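Local coordinates for DNMT2 (Spodoptera frugiperda, PDB 4H0N), which probably methylates a cytosine in the anticodon loop of tRNA(Asp), using S-adenosyl-L-methionine as methyl donor, and can also methylate cytosines in DNA, at residues R161-A166 with K322-L327; Q144-C149 with E180-L185. The protein carries 3 engineered substitutions. All coordinates share one frame; numbering follows the deposited sequence.

Contact 1 (R161-A166 with K322-L327); sequences RYYCTA and KVISEL
Leu327 and Tyr163 carry most of this contact through a CH-pi interaction: the CD1 methyl of Leu327 lies over one face of the phenol ring, toward its CG and CD1 side, 3.8 Å from the ring centroid of Tyr163 and 29° off its normal. CB of Tyr163 points toward the helix, and with CG anti to the carbonyl carbon (chi1 -63°) the ring lies where Leu327 covers it, its long, flat surface meeting two turns. Plain van der Waals packing does the rest. Val323 CG1 approaches the far end of the ring, 4.0 Å from Tyr163 CZ, and Ile324 CG1 lies 4.2 Å from Tyr163 CE1, both obliquely. Thr165, two residues along the strand on the same face, turns its methyl to the helix, with CG2 4.2 Å from Leu327 CB, while OG1 makes a weak hydrogen bond to Gln144 O. An alanine in place of Tyr163 would probably weaken the helix's hold, because the ring that meets Val323 and Ile324, and makes most of the contact with Leu327, would be gone. Helix residues 322-327 run at 25° to strand residues 161-166, packed on the sheet of the Rossmann-like methyltransferase domain. The Ile324 side chain stays about 7 Å, between nearest atoms, from the bound S-adenosyl-L-homocysteine. The buried interface is thus held by shape and apolar surface, with aromatic and branched side chains meeting at about right angles.

Contact 2 (Q144-C149 with E180-L185); sequences QEFLLC and EIITRL
Glu145 O is gripped by two donors: Ile182 N at 3.2 Å, almost straight at 176°, and Gln144 NE2 at 3.1 Å, in the carbonyl plane on a lone pair. Gln144 suits this place because its chain, bent at chi2 (65°), folds the amide back along the backbone; NE2 also makes a weak bond to Glu180 O, and OE1 accepts from Arg178 N. Leu147 N donates to Ile182 O at 2.9 Å, so Ile182 bonds on both sides of Phe146, the pattern of a single parallel bridge. Around this bridge the branched side chains pack closely. Ile182 lies beside the Phe146 ring, CB 3.6 Å from Phe146 CD2, while its chain crosses that of Gln144 at about a right angle, CD1 resting against the amide carbon. On the other side Ile181 CG2 comes 3.8 Å from Leu147 CG. The CD1 methyl of Leu148 meets Leu185 CD2 at 3.8 Å, and a water joins Cys149 N to Thr183 O. Glu145 OE2 forms a salt bridge with Arg129 and a hydrogen bond with Tyr162 OH. Strand 141-148 is the outermost of its sheet, and the chemistry implies that an irregular segment covers its edge by satisfying backbone groups while burying aliphatic surface.

Along the chain the four segments alternate, so the contacts cross. Residues 144-149 come first, then 161-166 as the next strand; 180-185 returns to the first strand, closing contact 2 over a 30-residue span, and 322-327 returns to the second much later, closing contact 1 over 155 residues. Strands 141-148 and 161-168 are antiparallel neighbours at the end of the methyltransferase sheet, so the contacts share a framework, with Phe146 N hydrogen-bonded to Tyr163 O. The helix joins them again: Leu327 also touches Phe146 and Leu185. Contact 1 thus ties the C-terminal helix to the sheet's face, whereas contact 2 lays the following loop on its edge.

Contact 1 (R161-A166 with K322-L327)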
ATOM      1  N   ARG A 161       4.696  -0.102   7.425  1.00 22.12           N
ATOM      2  CA  ARG A 161       3.991   1.158   7.238  1.00 19.23           C
ATOM      3  C   ARG A 161       3.561   1.761   8.574  1.00 22.75           C
ATOM      4  O   ARG A 161       3.374   1.052   9.568  1.00 24.21           O
ATOM      5  CB  ARG A 161       2.754   0.946   6.371  1.00 18.69           C
ATOM      6  CG  ARG A 161       3.046   0.543   4.946  1.00 18.67           C
ATOM      7  CD  ARG A 161       3.834   1.626   4.256  1.00 32.68           C
ATOM      8  NE  ARG A 161       3.701   1.574   2.804  1.00 48.80           N
ATOM      9  CZ  ARG A 161       4.536   0.926   1.997  1.00 58.29           C
ATOM     10  NH1 ARG A 161       5.568   0.261   2.499  1.00 60.13           N
ATOM     11  NH2 ARG A 161       4.338   0.943   0.685  1.00 62.07           N
ATOM     12  N   TYR A 162       3.403   3.079   8.582  1.00 20.22           N
ATOM     13  CA  TYR A 162       2.874   3.795   9.730  1.00 21.98           C
ATOM     14  C   TYR A 162       1.359   3.828   9.637  1.00 22.24           C
ATOM     15  O   TYR A 162       0.805   4.002   8.552  1.00 19.97           O
ATOM     16  CB  TYR A 162       3.419   5.223   9.748  1.00 21.83           C
ATOM     17  CG  TYR A 162       2.714   6.149  10.710  1.00 27.24           C
ATOM     18  CD1 TYR A 162       3.170   6.308  12.013  1.00 30.70           C
ATOM     19  CD2 TYR A 162       1.593   6.875  10.315  1.00 25.92           C
ATOM     20  CE1 TYR A 162       2.528   7.163  12.895  1.00 23.52           C
ATOM     21  CE2 TYR A 162       0.946   7.722  11.187  1.00 23.48           C
ATOM     22  CZ  TYR A 162       1.417   7.867  12.472  1.00 28.75           C
ATOM     23  OH  TYR A 162       0.765   8.717  13.335  1.00 30.78           O
ATOM     24  N   TYR A 163       0.691   3.678  10.776  1.00 22.32           N
ATOM     25  CA  TYR A 163      -0.761   3.819  10.826  1.00 23.51           C
ATOM     26  C   TYR A 163      -1.204   4.630  12.027  1.00 25.68           C
ATOM     27  O   TYR A 163      -0.593   4.575  13.092  1.00 21.67           O
ATOM     28  CB  TYR A 163      -1.449   2.461  10.873  1.00 19.06           C
ATOM     29  CG  TYR A 163      -1.210   1.613   9.654  1.00 24.57           C
ATOM     30  CD1 TYR A 163      -2.020   1.734   8.532  1.00 22.81           C
ATOM     31  CD2 TYR A 163      -0.173   0.685   9.623  1.00 26.99           C
ATOM     32  CE1 TYR A 163      -1.807   0.950   7.415  1.00 22.54           C
ATOM     33  CE2 TYR A 163       0.050  -0.098   8.507  1.00 17.83           C
ATOM     34  CZ  TYR A 163      -0.772   0.037   7.409  1.00 22.31           C
ATOM     35  OH  TYR A 163      -0.561  -0.739   6.297  1.00 22.57           O
ATOM     36  N   CYS A 164      -2.284   5.377  11.843  1.00 26.68           N
ATOM     37  CA  CYS A 164      -2.905   6.092  12.939  1.00 25.22           C
ATOM     38  C   CYS A 164      -4.416   5.896  12.894  1.00 24.99           C
ATOM     39  O   CYS A 164      -5.065   6.238  11.904  1.00 27.89           O
ATOM     40  CB  CYS A 164      -2.559   7.579  12.865  1.00 32.21           C
ATOM     41  SG  CYS A 164      -3.280   8.553  14.204  1.00 36.68           S
ATOM     42  N   THR A 165      -4.968   5.315  13.952  1.00 21.18           N
ATOM     43  CA  THR A 165      -6.416   5.226  14.094  1.00 24.18           C
ATOM     44  C   THR A 165      -6.874   6.314  15.058  1.00 23.22           C
ATOM     45  O   THR A 165      -6.669   6.208  16.264  1.00 25.88           O
ATOM     46  CB  THR A 165      -6.867   3.838  14.589  1.00 25.64           C
ATOM     47  OG1 THR A 165      -6.049   3.431  15.691  1.00 21.21           O
ATOM     48  CG2 THR A 165      -6.743   2.810  13.476  1.00 20.59           C
ATOM     49  N   ALA A 166      -7.466   7.374  14.514  1.00 22.96           N
ATOM     50  CA  ALA A 166      -7.881   8.524  15.310  1.00 23.88           C
ATOM     51  C   ALA A 166      -9.393   8.549  15.438  1.00 24.52           C
ATOM     52  O   ALA A 166     -10.113   8.203  14.503  1.00 24.60           O
ATOM     53  CB  ALA A 166      -7.374   9.810  14.694  1.00 24.48           C
ATOM     54  N   LYS A 322      -5.658  -6.438   4.009  1.00 28.03           N
ATOM     55  CA  LYS A 322      -5.891  -7.172   5.252  1.00 27.82           C
ATOM     56  C   LYS A 322      -5.551  -6.372   6.504  1.00 26.23           C
ATOM     57  O   LYS A 322      -6.333  -6.327   7.452  1.00 35.97           O
ATOM     58  CB  LYS A 322      -5.120  -8.490   5.247  1.00 26.98           C
ATOM     59  CG  LYS A 322      -5.083  -9.195   6.584  1.00 19.98           C
ATOM     60  CD  LYS A 322      -5.519 -10.633   6.436  1.00 45.24           C
ATOM     61  CE  LYS A 322      -4.931 -11.492   7.542  1.00 47.16           C
ATOM     62  NZ  LYS A 322      -5.626 -12.799   7.698  1.00 48.88           N
ATOM     63  N   VAL A 323      -4.383  -5.746   6.508  1.00 25.71           N
ATOM     64  CA  VAL A 323      -3.950  -4.961   7.656  1.00 26.54           C
ATOM     65  C   VAL A 323      -4.940  -3.840   7.979  1.00 31.98           C
ATOM     66  O   VAL A 323      -5.271  -3.610   9.144  1.00 33.67           O
ATOM     67  CB  VAL A 323      -2.545  -4.372   7.434  1.00 20.44           C
ATOM     68  CG1 VAL A 323      -2.131  -3.510   8.615  1.00 21.93           C
ATOM     69  CG2 VAL A 323      -1.538  -5.489   7.213  1.00 23.97           C
ATOM     70  N   ILE A 324      -5.429  -3.159   6.948  1.00 18.51           N
ATOM     71  CA  ILE A 324      -6.346  -2.040   7.154  1.00 21.81           C
ATOM     72  C   ILE A 324      -7.699  -2.516   7.673  1.00 25.93           C
ATOM     73  O   ILE A 324      -8.310  -1.878   8.536  1.00 26.26           O
ATOM     74  CB  ILE A 324      -6.526  -1.215   5.869  1.00 16.27           C
ATOM     75  CG1 ILE A 324      -5.207  -0.546   5.504  1.00 15.97           C
ATOM     76  CG2 ILE A 324      -7.610  -0.160   6.038  1.00 16.41           C
ATOM     77  CD1 ILE A 324      -5.313   0.300   4.306  1.00 15.99           C
ATOM     78  N   SER A 325      -8.150  -3.649   7.150  1.00 25.56           N
ATOM     79  CA  SER A 325      -9.378  -4.266   7.613  1.00 18.46           C
ATOM     80  C   SER A 325      -9.275  -4.558   9.110  1.00 26.70           C
ATOM     81  O   SER A 325     -10.219  -4.318   9.872  1.00 22.06           O
ATOM     82  CB  SER A 325      -9.645  -5.544   6.826  1.00 30.92           C
ATOM     83  OG  SER A 325     -10.932  -6.060   7.113  1.00 43.98           O
ATOM     84  N   GLU A 326      -8.117  -5.050   9.536  1.00 19.06           N
ATOM     85  CA  GLU A 326      -7.896  -5.323  10.954  1.00 19.87           C
ATOM     86  C   GLU A 326      -7.856  -4.065  11.822  1.00 19.60           C
ATOM     87  O   GLU A 326      -8.302  -4.090  12.966  1.00 24.08           O
ATOM     88  CB  GLU A 326      -6.636  -6.167  11.160  1.00 21.74           C
ATOM     89  CG  GLU A 326      -6.773  -7.587  10.637  1.00 23.51           C
ATOM     90  CD  GLU A 326      -7.947  -8.329  11.257  1.00 40.28           C
ATOM     91  OE1 GLU A 326      -8.071  -8.333  12.503  1.00 43.06           O
ATOM     92  OE2 GLU A 326      -8.756  -8.902  10.496  1.00 48.58           O
ATOM     93  N   LEU A 327      -7.319  -2.972  11.285  1.00 49.35           N
ATOM     94  CA  LEU A 327      -7.270  -1.709  12.020  1.00 18.54           C
ATOM     95  C   LEU A 327      -8.653  -1.070  12.066  1.00 24.18           C
ATOM     96  O   LEU A 327      -9.036  -0.468  13.073  1.00 25.02           O
ATOM     97  CB  LEU A 327      -6.264  -0.745  11.388  1.00 17.81           C
ATOM     98  CG  LEU A 327      -4.777  -1.080  11.510  1.00 17.91           C
ATOM     99  CD1 LEU A 327      -3.958  -0.161  10.631  1.00 17.32           C
ATOM    100  CD2 LEU A 327      -4.312  -0.980  12.946  1.00 18.82           C
TER

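Contact 2 (Q144-C149 with E180-L185)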
ATOM      1  N   GLN A 144      -4.364   5.918  18.294  1.00 23.16           N
ATOM      2  CA  GLN A 144      -3.263   4.994  18.457  1.00 22.97           C
ATOM      3  C   GLN A 144      -2.412   4.977  17.184  1.00 28.65           C
ATOM      4  O   GLN A 144      -2.945   4.893  16.074  1.00 25.32           O
ATOM      5  CB  GLN A 144      -3.780   3.594  18.758  1.00 22.66           C
ATOM      6  CG  GLN A 144      -2.678   2.578  18.941  1.00 27.39           C
ATOM      7  CD  GLN A 144      -1.814   2.872  20.150  1.00 31.08           C
ATOM      8  OE1 GLN A 144      -2.213   2.614  21.289  1.00 29.36           O
ATOM      9  NE2 GLN A 144      -0.622   3.409  19.914  1.00 24.18           N
ATOM     10  N   GLU A 145      -1.096   5.080  17.346  1.00 22.76           N
ATOM     11  CA  GLU A 145      -0.173   4.932  16.227  1.00 22.34           C
ATOM     12  C   GLU A 145       0.358   3.506  16.140  1.00 21.83           C
ATOM     13  O   GLU A 145       0.624   2.871  17.158  1.00 37.38           O
ATOM     14  CB  GLU A 145       0.999   5.898  16.366  1.00 23.41           C
ATOM     15  CG  GLU A 145       0.609   7.356  16.360  1.00 32.73           C
ATOM     16  CD  GLU A 145       1.812   8.274  16.349  1.00 35.77           C
ATOM     17  OE1 GLU A 145       2.665   8.149  17.254  1.00 37.39           O
ATOM     18  OE2 GLU A 145       1.909   9.113  15.429  1.00 40.08           O
ATOM     19  N   PHE A 146       0.517   3.005  14.920  1.00 29.14           N
ATOM     20  CA  PHE A 146       1.058   1.668  14.712  1.00 22.38           C
ATOM     21  C   PHE A 146       2.239   1.695  13.750  1.00 25.49           C
ATOM     22  O   PHE A 146       2.382   2.614  12.946  1.00 33.09           O
ATOM     23  CB  PHE A 146       0.001   0.735  14.121  1.00 19.68           C
ATOM     24  CG  PHE A 146      -1.234   0.576  14.963  1.00 19.86           C
ATOM     25  CD1 PHE A 146      -2.288   1.466  14.845  1.00 19.92           C
ATOM     26  CD2 PHE A 146      -1.364  -0.493  15.835  1.00 25.12           C
ATOM     27  CE1 PHE A 146      -3.432   1.306  15.598  1.00 20.25           C
ATOM     28  CE2 PHE A 146      -2.505  -0.657  16.590  1.00 20.53           C
ATOM     29  CZ  PHE A 146      -3.539   0.239  16.469  1.00 41.16           C
ATOM     30  N   LEU A 147       3.079   0.674  13.843  1.00 28.96           N
ATOM     31  CA  LEU A 147       4.060   0.372  12.810  1.00 29.30           C
ATOM     32  C   LEU A 147       3.925  -1.113  12.483  1.00 27.99           C
ATOM     33  O   LEU A 147       4.513  -1.972  13.147  1.00 22.65           O
ATOM     34  CB  LEU A 147       5.481   0.709  13.267  1.00 21.76           C
ATOM     35  CG  LEU A 147       5.946   2.157  13.087  1.00 28.31           C
ATOM     36  CD1 LEU A 147       7.324   2.366  13.699  1.00 24.99           C
ATOM     37  CD2 LEU A 147       5.952   2.559  11.612  1.00 25.51           C
ATOM     38  N   LEU A 148       3.131  -1.403  11.459  1.00 21.95           N
ATOM     39  CA  LEU A 148       2.765  -2.769  11.137  1.00 18.29           C
ATOM     40  C   LEU A 148       3.326  -3.251   9.819  1.00 31.42           C
ATOM     41  O   LEU A 148       3.451  -2.500   8.847  1.00 24.92           O
ATOM     42  CB  LEU A 148       1.255  -2.914  11.098  1.00 17.86           C
ATOM     43  CG  LEU A 148       0.562  -2.634  12.421  1.00 18.33           C
ATOM     44  CD1 LEU A 148      -0.928  -2.823  12.260  1.00 23.05           C
ATOM     45  CD2 LEU A 148       1.109  -3.549  13.502  1.00 18.93           C
ATOM     46  N   CYS A 149       3.652  -4.535   9.812  1.00 43.33           N
ATOM     47  CA  CYS A 149       4.052  -5.250   8.625  1.00 37.46           C
ATOM     48  C   CYS A 149       3.008  -6.344   8.450  1.00 42.41           C
ATOM     49  O   CYS A 149       2.504  -6.876   9.438  1.00 46.58           O
ATOM     50  CB  CYS A 149       5.427  -5.861   8.854  1.00 27.87           C
ATOM     51  SG  CYS A 149       6.187  -6.509   7.386  1.00 51.14           S
ATOM     52  N   GLU A 180       3.008   5.003  23.282  1.00 30.97           N
ATOM     53  CA  GLU A 180       4.090   4.324  22.566  1.00 31.96           C
ATOM     54  C   GLU A 180       3.530   3.559  21.368  1.00 28.08           C
ATOM     55  O   GLU A 180       2.389   3.087  21.400  1.00 28.03           O
ATOM     56  CB  GLU A 180       4.870   3.383  23.495  1.00 74.91           C
ATOM     57  CG  GLU A 180       6.014   2.596  22.838  1.00 93.42           C
ATOM     58  CD  GLU A 180       6.295   1.277  23.551  1.00105.34           C
ATOM     59  OE1 GLU A 180       5.600   0.980  24.548  1.00108.28           O
ATOM     60  OE2 GLU A 180       7.201   0.534  23.113  1.00108.12           O
ATOM     61  N   ILE A 181       4.337   3.453  20.314  1.00 35.98           N
ATOM     62  CA  ILE A 181       3.927   2.848  19.051  1.00 34.80           C
ATOM     63  C   ILE A 181       3.787   1.326  19.138  1.00 38.44           C
ATOM     64  O   ILE A 181       4.663   0.636  19.658  1.00 41.22           O
ATOM     65  CB  ILE A 181       4.914   3.225  17.920  1.00 36.61           C
ATOM     66  CG1 ILE A 181       4.899   4.741  17.687  1.00 40.96           C
ATOM     67  CG2 ILE A 181       4.600   2.458  16.641  1.00 37.88           C
ATOM     68  CD1 ILE A 181       4.738   5.158  16.230  1.00 45.13           C
ATOM     69  N   ILE A 182       2.675   0.818  18.617  1.00 35.08           N
ATOM     70  CA  ILE A 182       2.379  -0.609  18.634  1.00 30.47           C
ATOM     71  C   ILE A 182       2.972  -1.316  17.419  1.00 30.78           C
ATOM     72  O   ILE A 182       2.752  -0.903  16.283  1.00 26.94           O
ATOM     73  CB  ILE A 182       0.860  -0.846  18.661  1.00 27.37           C
ATOM     74  CG1 ILE A 182       0.270  -0.376  19.990  1.00 23.90           C
ATOM     75  CG2 ILE A 182       0.538  -2.310  18.440  1.00 29.72           C
ATOM     76  CD1 ILE A 182      -1.212  -0.650  20.132  1.00 23.56           C
ATOM     77  N   THR A 183       3.716  -2.390  17.667  1.00 33.21           N
ATOM     78  CA  THR A 183       4.407  -3.115  16.603  1.00 29.19           C
ATOM     79  C   THR A 183       3.604  -4.297  16.070  1.00 31.09           C
ATOM     80  O   THR A 183       3.903  -4.823  14.997  1.00 30.87           O
ATOM     81  CB  THR A 183       5.792  -3.609  17.059  1.00 32.21           C
ATOM     82  OG1 THR A 183       5.730  -4.016  18.432  1.00 46.72           O
ATOM     83  CG2 THR A 183       6.815  -2.502  16.920  1.00 27.55           C
ATOM     84  N   ARG A 184       2.593  -4.719  16.820  1.00 35.07           N
ATOM     85  CA  ARG A 184       1.692  -5.762  16.344  1.00 40.55           C
ATOM     86  C   ARG A 184       0.343  -5.734  17.054  1.00 36.63           C
ATOM     87  O   ARG A 184       0.265  -5.455  18.247  1.00 40.23           O
ATOM     88  CB  ARG A 184       2.337  -7.144  16.449  1.00 68.20           C
ATOM     89  CG  ARG A 184       2.843  -7.519  17.822  1.00 81.01           C
ATOM     90  CD  ARG A 184       3.082  -9.023  17.861  1.00 95.81           C
ATOM     91  NE  ARG A 184       3.448  -9.536  19.179  1.00106.33           N
ATOM     92  CZ  ARG A 184       2.613  -9.593  20.215  1.00104.98           C
ATOM     93  NH1 ARG A 184       1.370  -9.142  20.093  1.00 98.61           N
ATOM     94  NH2 ARG A 184       3.025 -10.085  21.377  1.00106.52           N
ATOM     95  N   LEU A 185      -0.714  -6.014  16.295  1.00 26.43           N
ATOM     96  CA  LEU A 185      -2.081  -6.022  16.810  1.00 21.94           C
ATOM     97  C   LEU A 185      -2.235  -7.046  17.935  1.00 26.00           C
ATOM     98  O   LEU A 185      -1.470  -8.013  18.002  1.00 31.27           O
ATOM     99  CB  LEU A 185      -3.062  -6.340  15.676  1.00 20.52           C
ATOM    100  CG  LEU A 185      -2.822  -5.659  14.325  1.00 22.14           C
ATOM    101  CD1 LEU A 185      -2.900  -6.683  13.205  1.00 28.84           C
ATOM    102  CD2 LEU A 185      -3.809  -4.530  14.074  1.00 19.32           C
TER
HETATM  103  O   HOH W   1       4.533  -5.520  12.754  1.00 18.09           O